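Local coordinates for putative invasin (PDB 5N40), which is an adhesin of Yersinia pseudotuberculosis, built of immunoglobulin-like domains and a C-type lectin-like domain, and probably mediates attachment to host cells, at residues P103-L108 against A202-D208; G75-G79 against P139-M143. The protein carries 1 engineered substitution. Numbering follows the deposited sequence.

How the contacts relate
Contacts 1 and 2 lie side by side, centres about 10 Å apart, where two successive immunoglobulin-like domains of this elongated adhesin meet. Contact 1 is partly buried: the linker that leaves the first domain and opens the second is fixed to the 202-208 turn by an aspartate-backbone hydrogen bond, with Val106 and Leu108 packed against alanines beside it. Contact 2 is a surface contact, sparse and polar, bridged by waters. Both use the same sheet, in which strands 197-204 and 142-151 are neighbours. Glu205 of contact 1 joins them, its OE1 lying 2.7 Å from Thr78 OG1 and its OE2 3.2 Å from Lys142 N, both probable hydrogen bonds.

Contact 1: residues P103-L108 against A202-D208; sequences PAPVDL and AAAESGD. Engineered in segment 202-208: Ala203 (natural residue Lys).
A linker in polyproline II-like conformation through Pro103, Ala104 and Pro105, the prolines holding phi near -60°, becomes strand 106-108 and faces the end of strand 202-204. The strand axes run nearly antiparallel (168°) but 8.5 Å apart, too far for backbone pairing, so side chains make the contact. A type I turn spans Ala204 to Gly207, closed by Gly207 N to Ala204 O (2.9 Å); at Gly207 (phi 93°) a CB would strike the preceding carbonyl. Ala204 N also reaches Asp208 O (2.8 Å).

Asp208 (chi1 m) carries the polar centre: its OD2 accepts Val106 N at 3.0 Å, almost linearly, and Ser206 OG at 2.6 Å, the serine's p rotamer turning its hydroxyl to the carboxylate. Pro103 CB lies 3.5 Å from Ser206 CA. One water donates to Ala104 O (2.9 Å) and weakly accepts from Ser206 N (3.3 Å); a second accepts from Ala104 N (3.2 Å) and donates to Glu205 OE2 (3.0 Å), which also receives Lys142 N, while Glu205 OE1 hydrogen-bonds to Thr78 OG1.

Further along strand 106-108, Val106 (m) sets CG2 3.8 Å from Ala204 CB. Leu108 (m, t) brings CD1 4.3 Å from Ala202 CB and 4.4 Å from Ala204 CB, packing against backbone at Ala202 O (3.6 Å). The small alanines leave room for these branched chains; engineered Ala203 points away.

Here edge strand 106-112 of one sheet packs face to face on inner strand 197-204 of the other, at the end of the beta sandwich nearest the first domain; Leu108 reaches Val127 and Met143, and Lys132 salt-bridges Asp208 OD1.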
ATOM      1  N   PRO A 103     -18.455  10.721 -11.006  1.00 15.02           N
ATOM      2  CA  PRO A 103     -18.016  10.426  -9.637  1.00 13.95           C
ATOM      3  C   PRO A 103     -18.488  11.460  -8.629  1.00 15.91           C
ATOM      4  O   PRO A 103     -18.595  12.655  -8.920  1.00 14.55           O
ATOM      5  CB  PRO A 103     -16.489  10.437  -9.751  1.00 15.07           C
ATOM      6  CG  PRO A 103     -16.213  10.070 -11.152  1.00 17.89           C
ATOM      7  CD  PRO A 103     -17.334  10.701 -11.955  1.00 13.92           C
ATOM      8  N   ALA A 104     -18.727  10.985  -7.413  1.00 14.40           N
ATOM      9  CA  ALA A 104     -19.131  11.861  -6.331  1.00 13.30           C
ATOM     10  C   ALA A 104     -17.896  12.494  -5.703  1.00 13.06           C
ATOM     11  O   ALA A 104     -16.956  11.771  -5.332  1.00 11.62           O
ATOM     12  CB  ALA A 104     -19.909  11.081  -5.274  1.00 17.44           C
ATOM     13  N   PRO A 105     -17.842  13.816  -5.583  1.00 14.09           N
ATOM     14  CA  PRO A 105     -16.750  14.423  -4.817  1.00 13.68           C
ATOM     15  C   PRO A 105     -16.742  13.875  -3.399  1.00 12.68           C
ATOM     16  O   PRO A 105     -17.780  13.829  -2.729  1.00 14.54           O
ATOM     17  CB  PRO A 105     -17.073  15.917  -4.853  1.00 15.40           C
ATOM     18  CG  PRO A 105     -17.854  16.092  -6.133  1.00 17.90           C
ATOM     19  CD  PRO A 105     -18.671  14.836  -6.267  1.00 15.78           C
ATOM     20  N   VAL A 106     -15.561  13.454  -2.941  1.00 12.35           N
ATOM     21  CA  VAL A 106     -15.413  12.877  -1.610  1.00 13.75           C
ATOM     22  C   VAL A 106     -14.167  13.424  -0.922  1.00 13.28           C
ATOM     23  O   VAL A 106     -13.240  13.930  -1.558  1.00 12.29           O
ATOM     24  CB  VAL A 106     -15.339  11.337  -1.642  1.00 14.24           C
ATOM     25  CG1 VAL A 106     -16.676  10.746  -2.041  1.00 11.77           C
ATOM     26  CG2 VAL A 106     -14.225  10.869  -2.579  1.00 15.26           C
ATOM     27  N   ASP A 107     -14.171  13.320   0.405  1.00 11.85           N
ATOM     28  CA  ASP A 107     -12.977  13.480   1.225  1.00 13.24           C
ATOM     29  C   ASP A 107     -12.545  12.098   1.691  1.00 12.21           C
ATOM     30  O   ASP A 107     -13.378  11.306   2.154  1.00 12.75           O
ATOM     31  CB  ASP A 107     -13.221  14.364   2.452  1.00 15.08           C
ATOM     32  CG  ASP A 107     -13.679  15.764   2.103  1.00 16.03           C
ATOM     33  OD1 ASP A 107     -13.094  16.388   1.191  1.00 15.54           O
ATOM     34  OD2 ASP A 107     -14.621  16.237   2.774  1.00 15.00           O
ATOM     35  N   LEU A 108     -11.261  11.812   1.565  1.00 13.25           N
ATOM     36  CA  LEU A 108     -10.713  10.529   1.971  1.00 14.75           C
ATOM     37  C   LEU A 108      -9.938  10.660   3.273  1.00 14.24           C
ATOM     38  O   LEU A 108      -9.149  11.593   3.452  1.00 12.85           O
ATOM     39  CB  LEU A 108      -9.786   9.960   0.899  1.00 13.27           C
ATOM     40  CG  LEU A 108     -10.373   9.713  -0.489  1.00 12.88           C
ATOM     41  CD1 LEU A 108      -9.356   8.992  -1.364  1.00 16.70           C
ATOM     42  CD2 LEU A 108     -11.647   8.927  -0.416  1.00 12.11           C
ATOM     43  N   ALA A 202      -4.003   7.007  -1.989  1.00 11.24           N
ATOM     44  CA  ALA A 202      -5.319   6.510  -2.354  1.00 11.99           C
ATOM     45  C   ALA A 202      -6.025   7.565  -3.193  1.00 12.81           C
ATOM     46  O   ALA A 202      -6.093   8.728  -2.793  1.00 13.49           O
ATOM     47  CB  ALA A 202      -6.131   6.192  -1.100  1.00 12.76           C
ATOM     48  N   ALA A 203      -6.530   7.163  -4.359  1.00 12.43           N
ATOM     49  CA  ALA A 203      -7.261   8.052  -5.252  1.00 10.07           C
ATOM     50  C   ALA A 203      -8.647   7.487  -5.540  1.00 14.60           C
ATOM     51  O   ALA A 203      -8.778   6.357  -6.024  1.00 14.89           O
ATOM     52  CB  ALA A 203      -6.506   8.256  -6.565  1.00 13.32           C
ATOM     53  N   ALA A 204      -9.676   8.286  -5.270  1.00 13.67           N
ATOM     54  CA  ALA A 204     -11.026   7.929  -5.668  1.00 11.75           C
ATOM     55  C   ALA A 204     -11.231   8.281  -7.140  1.00 13.31           C
ATOM     56  O   ALA A 204     -10.474   9.057  -7.723  1.00 12.88           O
ATOM     57  CB  ALA A 204     -12.052   8.656  -4.795  1.00 14.57           C
ATOM     58  N   GLU A 205     -12.262   7.684  -7.745  1.00 11.31           N
ATOM     59  CA  GLU A 205     -12.523   7.943  -9.157  1.00 15.16           C
ATOM     60  C   GLU A 205     -12.816   9.414  -9.423  1.00 12.51           C
ATOM     61  O   GLU A 205     -12.672   9.870 -10.562  1.00 14.44           O
ATOM     62  CB  GLU A 205     -13.678   7.058  -9.655  1.00 17.73           C
ATOM     63  CG  GLU A 205     -14.913   7.052  -8.786  1.00 17.13           C
ATOM     64  CD  GLU A 205     -15.995   6.121  -9.307  1.00 22.09           C
ATOM     65  OE1 GLU A 205     -16.099   5.958 -10.548  1.00 18.81           O
ATOM     66  OE2 GLU A 205     -16.728   5.545  -8.467  1.00 14.89           O
ATOM     67  N   SER A 206     -13.185  10.179  -8.400  1.00 11.79           N
ATOM     68  CA  SER A 206     -13.418  11.610  -8.563  1.00 14.09           C
ATOM     69  C   SER A 206     -12.129  12.403  -8.715  1.00 14.38           C
ATOM     70  O   SER A 206     -12.190  13.581  -9.084  1.00 16.09           O
ATOM     71  CB  SER A 206     -14.170  12.150  -7.358  1.00 15.63           C
ATOM     72  OG  SER A 206     -13.401  11.906  -6.193  1.00 13.23           O
ATOM     73  N   GLY A 207     -10.984  11.803  -8.414  1.00 13.29           N
ATOM     74  CA  GLY A 207      -9.723  12.510  -8.367  1.00 14.75           C
ATOM     75  C   GLY A 207      -9.357  13.020  -6.993  1.00 14.34           C
ATOM     76  O   GLY A 207      -8.261  13.572  -6.819  1.00 14.60           O
ATOM     77  N   ASP A 208     -10.249  12.875  -6.021  1.00 12.38           N
ATOM     78  CA  ASP A 208      -9.921  13.167  -4.635  1.00 13.06           C
ATOM     79  C   ASP A 208      -8.942  12.123  -4.109  1.00 10.49           C
ATOM     80  O   ASP A 208      -9.054  10.937  -4.431  1.00 14.27           O
ATOM     81  CB  ASP A 208     -11.198  13.191  -3.804  1.00 12.48           C
ATOM     82  CG  ASP A 208     -12.118  14.336  -4.198  1.00 16.15           C
ATOM     83  OD1 ASP A 208     -11.697  15.496  -4.009  1.00 15.37           O
ATOM     84  OD2 ASP A 208     -13.228  14.077  -4.731  1.00 13.18           O
TER
HETATM   85  O   HOH W   1     -15.658   9.366  -6.374  1.00 13.70           O
HETATM   86  O   HOH W   2     -17.952   7.907  -7.025  1.00 14.23           O

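Contact 2: residues G75-G79 against P139-M143; sequences GTLTG and PNVKM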
ATOM      1  N   GLY A  75     -28.000   6.562  -8.268  1.00 11.71           N
ATOM      2  CA  GLY A  75     -27.459   5.598  -7.331  1.00 10.82           C
ATOM      3  C   GLY A  75     -26.070   6.007  -6.898  1.00 12.53           C
ATOM      4  O   GLY A  75     -25.706   7.187  -6.924  1.00 12.53           O
ATOM      5  N   THR A  76     -25.265   5.013  -6.524  1.00 12.21           N
ATOM      6  CA  THR A  76     -23.887   5.253  -6.114  1.00 15.39           C
ATOM      7  C   THR A  76     -22.867   4.653  -7.080  1.00 16.31           C
ATOM      8  O   THR A  76     -21.669   4.638  -6.770  1.00 16.26           O
ATOM      9  CB  THR A  76     -23.675   4.714  -4.700  1.00 14.75           C
ATOM     10  OG1 THR A  76     -24.237   3.403  -4.601  1.00 14.19           O
ATOM     11  CG2 THR A  76     -24.355   5.626  -3.692  1.00 16.83           C
ATOM     12  N   LEU A  77     -23.302   4.200  -8.255  1.00 14.28           N
ATOM     13  CA  LEU A  77     -22.419   3.661  -9.282  1.00 13.95           C
ATOM     14  C   LEU A  77     -22.273   4.665 -10.418  1.00 18.11           C
ATOM     15  O   LEU A  77     -23.271   5.154 -10.951  1.00 16.11           O
ATOM     16  CB  LEU A  77     -22.959   2.340  -9.835  1.00 15.51           C
ATOM     17  CG  LEU A  77     -23.171   1.235  -8.801  1.00 19.63           C
ATOM     18  CD1 LEU A  77     -23.822   0.011  -9.438  1.00 21.36           C
ATOM     19  CD2 LEU A  77     -21.856   0.883  -8.145  1.00 22.46           C
ATOM     20  N   THR A  78     -21.028   4.952 -10.791  1.00 14.25           N
ATOM     21  CA  THR A  78     -20.745   5.809 -11.930  1.00 12.14           C
ATOM     22  C   THR A  78     -20.944   5.048 -13.234  1.00 17.16           C
ATOM     23  O   THR A  78     -20.830   3.818 -13.290  1.00 19.02           O
ATOM     24  CB  THR A  78     -19.313   6.323 -11.851  1.00 15.48           C
ATOM     25  OG1 THR A  78     -18.425   5.204 -11.746  1.00 14.90           O
ATOM     26  CG2 THR A  78     -19.137   7.205 -10.632  1.00 13.87           C
ATOM     27  N   GLY A  79     -21.237   5.791 -14.286  1.00 15.80           N
ATOM     28  CA  GLY A  79     -21.389   5.225 -15.609  1.00 18.65           C
ATOM     29  C   GLY A  79     -22.284   6.106 -16.453  1.00 18.58           C
ATOM     30  O   GLY A  79     -22.426   7.293 -16.189  1.00 18.58           O
ATOM     31  N   PRO A 139     -20.599   4.954  -0.282  1.00 11.79           N
ATOM     32  CA  PRO A 139     -20.358   3.575  -0.703  1.00 12.95           C
ATOM     33  C   PRO A 139     -20.120   3.472  -2.202  1.00 11.97           C
ATOM     34  O   PRO A 139     -20.520   4.329  -2.990  1.00 12.93           O
ATOM     35  CB  PRO A 139     -21.646   2.850  -0.302  1.00 15.34           C
ATOM     36  CG  PRO A 139     -22.698   3.899  -0.375  1.00 16.27           C
ATOM     37  CD  PRO A 139     -22.029   5.214  -0.033  1.00 13.90           C
ATOM     38  N   ASN A 140     -19.429   2.393  -2.576  1.00 11.16           N
ATOM     39  CA  ASN A 140     -19.232   2.010  -3.973  1.00 14.47           C
ATOM     40  C   ASN A 140     -18.358   3.003  -4.734  1.00 16.13           C
ATOM     41  O   ASN A 140     -18.460   3.130  -5.958  1.00 19.02           O
ATOM     42  CB  ASN A 140     -20.578   1.814  -4.678  1.00 13.76           C
ATOM     43  CG  ASN A 140     -21.388   0.682  -4.065  1.00 15.24           C
ATOM     44  OD1 ASN A 140     -20.873  -0.418  -3.839  1.00 15.04           O
ATOM     45  ND2 ASN A 140     -22.650   0.950  -3.764  1.00 15.43           N
ATOM     46  N   VAL A 141     -17.455   3.673  -4.027  1.00 13.22           N
ATOM     47  CA  VAL A 141     -16.500   4.592  -4.636  1.00 13.55           C
ATOM     48  C   VAL A 141     -15.282   3.798  -5.101  1.00 15.10           C
ATOM     49  O   VAL A 141     -14.605   3.148  -4.294  1.00 13.18           O
ATOM     50  CB  VAL A 141     -16.090   5.694  -3.651  1.00 13.60           C
ATOM     51  CG1 VAL A 141     -14.947   6.535  -4.227  1.00 13.43           C
ATOM     52  CG2 VAL A 141     -17.292   6.589  -3.300  1.00 10.13           C
ATOM     53  N   LYS A 142     -14.994   3.869  -6.397  1.00 14.99           N
ATOM     54  CA  LYS A 142     -13.849   3.164  -6.960  1.00 15.73           C
ATOM     55  C   LYS A 142     -12.540   3.789  -6.486  1.00 14.81           C
ATOM     56  O   LYS A 142     -12.382   5.010  -6.489  1.00 14.51           O
ATOM     57  CB  LYS A 142     -13.924   3.189  -8.485  1.00 19.03           C
ATOM     58  CG  LYS A 142     -15.064   2.359  -9.062  1.00 16.73           C
ATOM     59  CD  LYS A 142     -15.022   2.389 -10.592  1.00 25.63           C
ATOM     60  CE  LYS A 142     -16.097   1.510 -11.210  1.00 31.92           C
ATOM     61  NZ  LYS A 142     -16.075   1.574 -12.707  1.00 41.06           N
ATOM     62  N   MET A 143     -11.588   2.932  -6.116  1.00 15.18           N
ATOM     63  CA  MET A 143     -10.341   3.355  -5.491  0.51 13.09           C
ATOM     64  C   MET A 143      -9.152   2.728  -6.202  1.00 12.95           C
ATOM     65  O   MET A 143      -9.221   1.579  -6.653  1.00 17.28           O
ATOM     66  CB  MET A 143     -10.316   2.954  -4.011  0.51 14.01           C
ATOM     67  CG  MET A 143      -9.472   3.866  -3.126  0.51 14.99           C
ATOM     68  SD  MET A 143     -10.156   5.525  -2.923  0.51 15.31           S
ATOM     69  CE  MET A 143     -11.750   5.170  -2.188  0.51 14.26           C
TER
HETATM   70  O   HOH W   3     -18.958   3.926  -8.655  1.00 16.22           O
HETATM   71  O   HOH W   4     -17.347   4.139 -13.829  1.00 35.35           O
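Thr76 sets its CB 3.6 Å from Pro139 O, its methyl CG2 coming within 4.1 Å of Pro139 CG, while its p rotamer places OG1 to accept a hydrogen bond from Asn140 ND2 (3.0 Å). Threonine thus serves both the apolar ring and the amide. Asn140 suits its place twice over: its backbone is left-handed (phi 67°, psi 29°), which asparagine tolerates well, and its ND2 supplies the donor to Thr76 OG1. Its CB packs 3.8 Å from Leu77 CD2. Farther along, water fills the gap. Water 3 links Thr78 N (3.1 Å) to Asn140 O (2.9 Å), and water 4 joins Thr78 OG1 (2.6 Å) to Lys142 NZ (3.1 Å), reached by a long side chain extended from chi2 onward. Thr78 OG1 is also hydrogen-bonded to Glu205 OE1.

This wet, small surface is an interdomain contact: the loop between strands 67-73 and 79-87 of the first domain meets the loop leading into strand 142-151, together with Lys142, in the second, with Tyr131 of strand 123-131 touching both Thr76 and Pro139.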